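Local atomic coordinates of adhesin LabA (Helicobacter pylori, PDB entry 6GMM), a protein that probably acts as a lectin-like outer-membrane adhesin, binding LacdiNAc-bearing glycans of the gastric mucosa. Residues L15-Y19 with H398-I402; C206-G212 with G232-I237; Y392-G396 with G430-Y435. All coordinates share one frame; numbering follows the deposited sequence.

Contact 1 (L15-Y19 with H398-I402); sequences LLTNY and HYDSI
The H398 ring meets helix 4-28 with its edge. N18 CB lies near the ring plane, 3.5 Å from H398 NE2, and L15 O is at the edge too, 4.1 Å from H398 CD2. The N18 amide is turned well out of the imidazole plane. The edge of the Y19 ring receives H398 CB. Y19 and Y399 lie side by side and point the same way, with Y19 OH at the edge of the Y399 ring, 3.7 Å from CD2. Y19 holds its CG anti to the backbone N (chi1 177°), which carries the ring across the partner helix, past H398 CB to Y399. I402 packs against L15 and Y19: its CG1 sits 3.7 Å from L15 CB, and its CD1 lies 3.7 Å from Y19 CB. L16 CD2 lies 4.0 Å from I402 CD1, the two side chains crossing at about a right angle. The helix segments run nearly antiparallel, at 157°, with axes 9.9 Å apart. Y19 OH bonds to Y436 O, and V419 touches Y19, Y399 and I402. No hydrogen bond joins the segments, so cohesion across this helix pair comes from apolar and aromatic contact, while Y19 OH ties to the neighbouring β-hairpin.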
loop_
_atom_site.group_PDB
_atom_site.type_symbol
_atom_site.label_atom_id
_atom_site.label_comp_id
_atom_site.label_asym_id
_atom_site.label_seq_id
_atom_site.Cartn_x
_atom_site.Cartn_y
_atom_site.Cartn_z
ATOM N N LEU A 15 30.381 0.321 -13.333
ATOM C CA LEU A 15 31.327 -0.129 -12.311
ATOM C C LEU A 15 31.658 1.059 -11.379
ATOM O O LEU A 15 31.805 0.873 -10.174
ATOM C CB LEU A 15 32.626 -0.653 -12.958
ATOM C CG LEU A 15 32.603 -2.058 -13.587
ATOM C CD1 LEU A 15 33.807 -2.247 -14.514
ATOM C CD2 LEU A 15 32.635 -3.142 -12.518
ATOM N N LEU A 16 31.769 2.271 -11.951
ATOM C CA LEU A 16 32.071 3.490 -11.201
ATOM C C LEU A 16 30.936 3.840 -10.242
ATOM O O LEU A 16 31.193 4.119 -9.072
ATOM C CB LEU A 16 32.382 4.652 -12.143
ATOM C CG LEU A 16 33.761 4.603 -12.831
ATOM C CD1 LEU A 16 33.920 5.758 -13.805
ATOM C CD2 LEU A 16 34.895 4.599 -11.817
ATOM N N THR A 17 29.690 3.756 -10.734
ATOM C CA THR A 17 28.446 3.972 -9.982
ATOM C C THR A 17 28.374 2.973 -8.823
ATOM O O THR A 17 28.238 3.380 -7.663
ATOM C CB THR A 17 27.284 3.886 -10.962
ATOM O OG1 THR A 17 27.380 5.021 -11.818
ATOM C CG2 THR A 17 25.886 3.866 -10.272
ATOM N N ASN A 18 28.572 1.686 -9.128
ATOM C CA ASN A 18 28.549 0.623 -8.117
ATOM C C ASN A 18 29.638 0.816 -7.076
ATOM O O ASN A 18 29.381 0.653 -5.887
ATOM C CB ASN A 18 28.636 -0.766 -8.769
ATOM C CG ASN A 18 27.354 -1.222 -9.446
ATOM O OD1 ASN A 18 26.305 -0.576 -9.375
ATOM N ND2 ASN A 18 27.415 -2.351 -10.134
ATOM N N TYR A 19 30.842 1.219 -7.521
ATOM C CA TYR A 19 31.992 1.472 -6.661
ATOM C C TYR A 19 31.679 2.652 -5.723
ATOM O O TYR A 19 31.814 2.519 -4.507
ATOM C CB TYR A 19 33.219 1.802 -7.551
ATOM C CG TYR A 19 34.500 2.164 -6.827
ATOM C CD1 TYR A 19 34.841 3.495 -6.597
ATOM C CD2 TYR A 19 35.429 1.188 -6.480
ATOM C CE1 TYR A 19 36.028 3.839 -5.945
ATOM C CE2 TYR A 19 36.620 1.521 -5.830
ATOM C CZ TYR A 19 36.922 2.851 -5.576
ATOM O OH TYR A 19 38.117 3.211 -4.983
ATOM N N HIS A 398 35.641 -4.503 -7.094
ATOM C CA HIS A 398 35.220 -3.403 -7.952
ATOM C C HIS A 398 36.417 -2.555 -8.336
ATOM O O HIS A 398 36.547 -2.246 -9.516
ATOM C CB HIS A 398 34.150 -2.571 -7.257
ATOM C CG HIS A 398 32.777 -3.133 -7.432
ATOM N ND1 HIS A 398 32.463 -4.417 -7.028
ATOM C CD2 HIS A 398 31.681 -2.574 -7.991
ATOM C CE1 HIS A 398 31.194 -4.596 -7.344
ATOM N NE2 HIS A 398 30.680 -3.515 -7.925
ATOM N N TYR A 399 37.333 -2.250 -7.370
ATOM C CA TYR A 399 38.572 -1.470 -7.632
ATOM C C TYR A 399 39.428 -2.163 -8.694
ATOM O O TYR A 399 39.854 -1.521 -9.661
ATOM C CB TYR A 399 39.398 -1.247 -6.339
ATOM C CG TYR A 399 40.656 -0.437 -6.549
ATOM C CD1 TYR A 399 41.860 -1.053 -6.893
ATOM C CD2 TYR A 399 40.653 0.946 -6.395
ATOM C CE1 TYR A 399 43.013 -0.309 -7.134
ATOM C CE2 TYR A 399 41.811 1.699 -6.602
ATOM C CZ TYR A 399 42.985 1.068 -6.981
ATOM O OH TYR A 399 44.120 1.804 -7.186
ATOM N N ASP A 400 39.695 -3.466 -8.484
ATOM C CA ASP A 400 40.442 -4.328 -9.390
ATOM C C ASP A 400 39.740 -4.409 -10.771
ATOM O O ASP A 400 40.419 -4.304 -11.791
ATOM C CB ASP A 400 40.610 -5.734 -8.775
ATOM C CG ASP A 400 41.498 -5.846 -7.533
ATOM O OD1 ASP A 400 42.393 -4.969 -7.344
ATOM O OD2 ASP A 400 41.351 -6.844 -6.789
ATOM N N SER A 401 38.388 -4.557 -10.794
ATOM C CA SER A 401 37.576 -4.618 -12.022
ATOM C C SER A 401 37.711 -3.345 -12.896
ATOM O O SER A 401 37.776 -3.455 -14.122
ATOM C CB SER A 401 36.105 -4.862 -11.688
ATOM O OG SER A 401 35.806 -6.233 -11.480
ATOM N N ILE A 402 37.736 -2.152 -12.249
ATOM C CA ILE A 402 37.857 -0.820 -12.865
ATOM C C ILE A 402 39.269 -0.639 -13.450
ATOM O O ILE A 402 39.418 -0.217 -14.609
ATOM C CB ILE A 402 37.481 0.292 -11.827
ATOM C CG1 ILE A 402 35.973 0.317 -11.574
ATOM C CG2 ILE A 402 37.988 1.675 -12.256
ATOM C CD1 ILE A 402 35.528 0.925 -10.242
#

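Contact 2 (C206-G212 with G232-I237); sequences CPWINNG and GSACGI
I209 can be followed outward into the 232-237 segment. Its CB lies 3.5 Å from G232 O. With CG1 beside the backbone N (chi1 -63°), CG1 comes 3.8 Å from I237 CD1, and A234 N is equally near. The tip, CD1, rests on A234 CB at 4.0 Å. M76 of helix 57-76 also touches I209 and A234. The backbones form a single β-bridge around W208 and S233. A234 N donates to P207 O at 2.9 Å, nearly straight at 165°. I209 N donates to G232 O at 3.2 Å, from slightly outside the carbonyl plane. The W208 indole lays one face over the G232 backbone, with CZ3 3.5 Å from G232 C, and G212 CA lies over the same face, offset toward the rim. S233 is the N-cap of the short helix 234-237; its OG accepts weakly from G236 N and also bonds to D231. C206 and C235 form a disulfide in this entry. Their sulfurs are modelled 2.7 Å apart, long for an S-S bond, so the geometry is doubtful. The chemistry implies a small disulfide loop closed twice, by the cysteine pair and by backbone hydrogen bonds, with the isoleucines and A234 packed beside the backbone bridge.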
loop_
_atom_site.group_PDB
_atom_site.type_symbol
_atom_site.label_atom_id
_atom_site.label_comp_id
_atom_site.label_asym_id
_atom_site.label_seq_id
_atom_site.Cartn_x
_atom_site.Cartn_y
_atom_site.Cartn_z
ATOM N N CYS A 206 -22.639 -12.213 -9.170
ATOM C CA CYS A 206 -22.889 -11.413 -10.374
ATOM C C CYS A 206 -24.408 -11.269 -10.683
ATOM O O CYS A 206 -24.846 -11.679 -11.761
ATOM C CB CYS A 206 -22.133 -12.001 -11.559
ATOM S SG CYS A 206 -22.394 -11.101 -13.107
ATOM N N PRO A 207 -25.231 -10.716 -9.763
ATOM C CA PRO A 207 -26.678 -10.617 -10.040
ATOM C C PRO A 207 -26.975 -9.637 -11.176
ATOM O O PRO A 207 -26.072 -8.912 -11.592
ATOM C CB PRO A 207 -27.235 -10.114 -8.704
ATOM C CG PRO A 207 -26.099 -9.318 -8.131
ATOM C CD PRO A 207 -24.915 -10.169 -8.428
ATOM N N TRP A 208 -28.211 -9.614 -11.672
ATOM C CA TRP A 208 -28.617 -8.705 -12.738
ATOM C C TRP A 208 -28.871 -7.330 -12.143
ATOM O O TRP A 208 -29.111 -7.219 -10.951
ATOM C CB TRP A 208 -29.875 -9.246 -13.425
ATOM C CG TRP A 208 -30.398 -8.463 -14.594
ATOM C CD1 TRP A 208 -31.561 -7.751 -14.639
ATOM C CD2 TRP A 208 -29.860 -8.440 -15.923
ATOM N NE1 TRP A 208 -31.786 -7.286 -15.918
ATOM C CE2 TRP A 208 -30.754 -7.690 -16.726
ATOM C CE3 TRP A 208 -28.710 -8.982 -16.520
ATOM C CZ2 TRP A 208 -30.506 -7.430 -18.086
ATOM C CZ3 TRP A 208 -28.484 -8.754 -17.875
ATOM C CH2 TRP A 208 -29.369 -7.976 -18.640
ATOM N N ILE A 209 -28.748 -6.285 -12.955
ATOM C CA ILE A 209 -29.026 -4.911 -12.533
ATOM C C ILE A 209 -30.331 -4.556 -13.227
ATOM O O ILE A 209 -30.461 -4.849 -14.421
ATOM C CB ILE A 209 -27.853 -3.931 -12.890
ATOM C CG1 ILE A 209 -26.503 -4.293 -12.150
ATOM C CG2 ILE A 209 -28.236 -2.461 -12.649
ATOM C CD1 ILE A 209 -26.529 -4.279 -10.572
ATOM N N ASN A 210 -31.295 -3.950 -12.495
ATOM C CA ASN A 210 -32.624 -3.574 -13.020
ATOM C C ASN A 210 -32.487 -2.813 -14.340
ATOM O O ASN A 210 -31.700 -1.860 -14.424
ATOM C CB ASN A 210 -33.466 -2.760 -11.986
ATOM C CG ASN A 210 -33.754 -3.456 -10.661
ATOM O OD1 ASN A 210 -33.953 -2.806 -9.607
ATOM N ND2 ASN A 210 -33.795 -4.788 -10.671
ATOM N N ASN A 211 -33.194 -3.295 -15.391
ATOM C CA ASN A 211 -33.147 -2.717 -16.749
ATOM C C ASN A 211 -31.726 -2.763 -17.373
ATOM O O ASN A 211 -31.387 -1.939 -18.231
ATOM C CB ASN A 211 -33.745 -1.293 -16.779
ATOM C CG ASN A 211 -35.121 -1.214 -16.169
ATOM O OD1 ASN A 211 -36.079 -1.816 -16.659
ATOM N ND2 ASN A 211 -35.244 -0.485 -15.070
ATOM N N GLY A 212 -30.924 -3.742 -16.943
ATOM C CA GLY A 212 -29.561 -3.945 -17.423
ATOM C C GLY A 212 -28.680 -2.740 -17.186
ATOM O O GLY A 212 -27.795 -2.448 -17.996
ATOM N N GLY A 232 -25.557 -6.298 -18.923
ATOM C CA GLY A 232 -26.446 -5.828 -17.867
ATOM C C GLY A 232 -26.262 -6.385 -16.471
ATOM O O GLY A 232 -26.993 -5.982 -15.567
ATOM N N SER A 233 -25.293 -7.291 -16.264
ATOM C CA SER A 233 -25.038 -7.875 -14.942
ATOM C C SER A 233 -24.134 -6.972 -14.100
ATOM O O SER A 233 -23.479 -6.102 -14.672
ATOM C CB SER A 233 -24.408 -9.253 -15.091
ATOM O OG SER A 233 -23.048 -9.171 -15.486
ATOM N N ALA A 234 -24.082 -7.187 -12.758
ATOM C CA ALA A 234 -23.229 -6.418 -11.825
ATOM C C ALA A 234 -21.737 -6.535 -12.148
ATOM O O ALA A 234 -21.017 -5.519 -12.174
ATOM C CB ALA A 234 -23.477 -6.849 -10.379
ATOM N N CYS A 235 -21.262 -7.769 -12.399
ATOM C CA CYS A 235 -19.845 -7.977 -12.704
ATOM C C CYS A 235 -19.467 -7.523 -14.141
ATOM O O CYS A 235 -18.287 -7.353 -14.447
ATOM C CB CYS A 235 -19.419 -9.413 -12.413
ATOM S SG CYS A 235 -19.774 -10.582 -13.752
ATOM N N GLY A 236 -20.467 -7.287 -14.981
ATOM C CA GLY A 236 -20.272 -6.754 -16.325
ATOM C C GLY A 236 -20.175 -5.242 -16.289
ATOM O O GLY A 236 -19.142 -4.679 -16.631
ATOM N N ILE A 237 -21.242 -4.578 -15.818
ATOM C CA ILE A 237 -21.313 -3.119 -15.664
ATOM C C ILE A 237 -20.127 -2.553 -14.826
ATOM O O ILE A 237 -19.534 -1.548 -15.213
ATOM C CB ILE A 237 -22.699 -2.701 -15.079
ATOM C CG1 ILE A 237 -23.813 -2.964 -16.097
ATOM C CG2 ILE A 237 -22.736 -1.224 -14.665
ATOM C CD1 ILE A 237 -25.216 -3.122 -15.477
#

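Contact 3 (Y392-G396 with G430-Y435); sequences YQKLG and GIQDNY
Y392 turns its CG anti to the backbone N (chi1 -177°) and reaches toward 430-435, while Y435 sets its CG beside its own N (chi1 -67°) and points its ring back at the helix. The motif is a two-stranded β-hairpin, strands 419-423 and 433-437, packed against helix 388-408. The helix and strand segments cross steeply.

Y392 reaches the hairpin. Its OH donates a hydrogen bond of 2.7 Å to D433 O, lying in the carbonyl plane on a lone pair, with a C=O...donor angle of 115°. The Q432 amide is almost coplanar with the phenol ring, and its NE2 lies in plane at the ring edge, 3.3 Å from Y392 CE2. Q432 gets there by a chain bent at chi2. The I431 side chain crosses Y392 obliquely, its CG2 3.4 Å from Y392 OH. I26 of helix 4-28 and Y281 also touch Y392.

Y435 is the second link. L395 slides past it in the opposite direction. L395 CG makes an off-centre CH-pi contact, 4.3 Å from the centroid of the Y435 ring, and L395 CD2 touches Y435 CD2 at 3.6 Å. L395 O also lies over one face of that ring. Y392 CE1 is at the ring edge, 4.1 Å from Y435 CE2, so the two tyrosines touch without a face-to-face stack. The hydrogen bond from Y392 serves a main-chain carbonyl; L395 and the tyrosine rings add apolar contact. At the far end of the Y435 ring, its OH settles 3.5 Å from G396 CA, where glycine leaves the helix surface low.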
loop_
_atom_site.group_PDB
_atom_site.type_symbol
_atom_site.label_atom_id
_atom_site.label_comp_id
_atom_site.label_asym_id
_atom_site.label_seq_id
_atom_site.Cartn_x
_atom_site.Cartn_y
_atom_site.Cartn_z
ATOM N N TYR A 392 32.737 -5.098 1.955
ATOM C CA TYR A 392 34.059 -4.479 1.909
ATOM C C TYR A 392 34.969 -5.183 0.899
ATOM O O TYR A 392 35.647 -4.510 0.117
ATOM C CB TYR A 392 34.662 -4.367 3.321
ATOM C CG TYR A 392 36.008 -3.673 3.405
ATOM C CD1 TYR A 392 36.207 -2.414 2.836
ATOM C CD2 TYR A 392 37.055 -4.228 4.133
ATOM C CE1 TYR A 392 37.445 -1.769 2.920
ATOM C CE2 TYR A 392 38.294 -3.602 4.210
ATOM C CZ TYR A 392 38.482 -2.367 3.613
ATOM O OH TYR A 392 39.696 -1.738 3.727
ATOM N N GLN A 393 34.925 -6.532 0.862
ATOM C CA GLN A 393 35.650 -7.368 -0.108
ATOM C C GLN A 393 35.157 -7.001 -1.520
ATOM O O GLN A 393 35.957 -6.933 -2.443
ATOM C CB GLN A 393 35.349 -8.857 0.151
ATOM C CG GLN A 393 36.151 -9.809 -0.722
ATOM C CD GLN A 393 35.878 -11.249 -0.392
ATOM O OE1 GLN A 393 35.085 -11.925 -1.059
ATOM N NE2 GLN A 393 36.549 -11.762 0.634
ATOM N N LYS A 394 33.844 -6.766 -1.673
ATOM C CA LYS A 394 33.231 -6.388 -2.952
ATOM C C LYS A 394 33.783 -5.037 -3.488
ATOM O O LYS A 394 34.014 -4.910 -4.695
ATOM C CB LYS A 394 31.696 -6.392 -2.858
ATOM N N LEU A 395 34.077 -4.079 -2.574
ATOM C CA LEU A 395 34.645 -2.754 -2.889
ATOM C C LEU A 395 36.023 -2.909 -3.528
ATOM O O LEU A 395 36.358 -2.184 -4.476
ATOM C CB LEU A 395 34.730 -1.891 -1.610
ATOM C CG LEU A 395 35.167 -0.412 -1.751
ATOM C CD1 LEU A 395 34.266 0.357 -2.740
ATOM C CD2 LEU A 395 35.144 0.277 -0.404
ATOM N N GLY A 396 36.792 -3.871 -3.013
ATOM C CA GLY A 396 38.123 -4.201 -3.500
ATOM C C GLY A 396 38.070 -4.833 -4.874
ATOM O O GLY A 396 38.871 -4.486 -5.739
ATOM N N GLY A 430 39.757 -1.803 11.559
ATOM C CA GLY A 430 40.104 -2.927 10.694
ATOM C C GLY A 430 39.832 -2.708 9.218
ATOM O O GLY A 430 39.684 -3.676 8.458
ATOM N N ILE A 431 39.755 -1.428 8.814
ATOM C CA ILE A 431 39.552 -0.980 7.434
ATOM C C ILE A 431 40.937 -0.477 6.981
ATOM O O ILE A 431 41.224 0.729 6.986
ATOM C CB ILE A 431 38.405 0.078 7.303
ATOM C CG1 ILE A 431 37.074 -0.454 7.903
ATOM C CG2 ILE A 431 38.210 0.521 5.831
ATOM C CD1 ILE A 431 36.162 0.633 8.477
ATOM N N GLN A 432 41.808 -1.445 6.656
ATOM C CA GLN A 432 43.197 -1.223 6.244
ATOM C C GLN A 432 43.330 -0.494 4.904
ATOM O O GLN A 432 44.370 0.106 4.648
ATOM C CB GLN A 432 44.005 -2.540 6.248
ATOM C CG GLN A 432 43.514 -3.624 5.283
ATOM C CD GLN A 432 42.509 -4.557 5.918
ATOM O OE1 GLN A 432 42.864 -5.467 6.676
ATOM N NE2 GLN A 432 41.235 -4.368 5.605
ATOM N N ASP A 433 42.300 -0.557 4.042
ATOM C CA ASP A 433 42.356 0.112 2.743
ATOM C C ASP A 433 41.232 1.116 2.599
ATOM O O ASP A 433 40.053 0.790 2.796
ATOM C CB ASP A 433 42.390 -0.893 1.579
ATOM C CG ASP A 433 43.729 -1.592 1.443
ATOM O OD1 ASP A 433 43.943 -2.600 2.147
ATOM O OD2 ASP A 433 44.573 -1.112 0.648
ATOM N N ASN A 434 41.627 2.359 2.331
ATOM C CA ASN A 434 40.732 3.483 2.150
ATOM C C ASN A 434 40.610 3.714 0.661
ATOM O O ASN A 434 41.611 3.969 -0.011
ATOM C CB ASN A 434 41.273 4.711 2.874
ATOM C CG ASN A 434 40.631 4.951 4.218
ATOM O OD1 ASN A 434 40.342 4.017 4.987
ATOM N ND2 ASN A 434 40.400 6.221 4.531
ATOM N N TYR A 435 39.397 3.544 0.131
ATOM C CA TYR A 435 39.163 3.684 -1.294
ATOM C C TYR A 435 38.627 5.060 -1.609
ATOM O O TYR A 435 37.987 5.699 -0.766
ATOM C CB TYR A 435 38.250 2.573 -1.816
ATOM C CG TYR A 435 38.883 1.200 -1.756
ATOM C CD1 TYR A 435 39.600 0.696 -2.833
ATOM C CD2 TYR A 435 38.720 0.382 -0.635
ATOM C CE1 TYR A 435 40.158 -0.581 -2.796
ATOM C CE2 TYR A 435 39.279 -0.895 -0.585
ATOM C CZ TYR A 435 40.007 -1.368 -1.665
ATOM O OH TYR A 435 40.592 -2.607 -1.615
#

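Overall arrangement
From the N terminus, helix 4-28 supplies the first half of contact 1, which is completed only at helix 388-408. Contact 2 closes a short loop within that long span, after helix 188-205, and lies across the chain's centre, about 61 Å from contact 1 between centres. Contact 3 opens on helix 388-408 just before the second half of contact 1 and closes at strand 433-437. Contacts 1 and 3 therefore cross along the chain. They also touch: Y19 OH is 3.2 Å from Y435 CB. Together they tie the N-terminal helix, helix 388-408 and the hairpin 419-437 into one end of the molecule, while contact 2 secures a loop at the other.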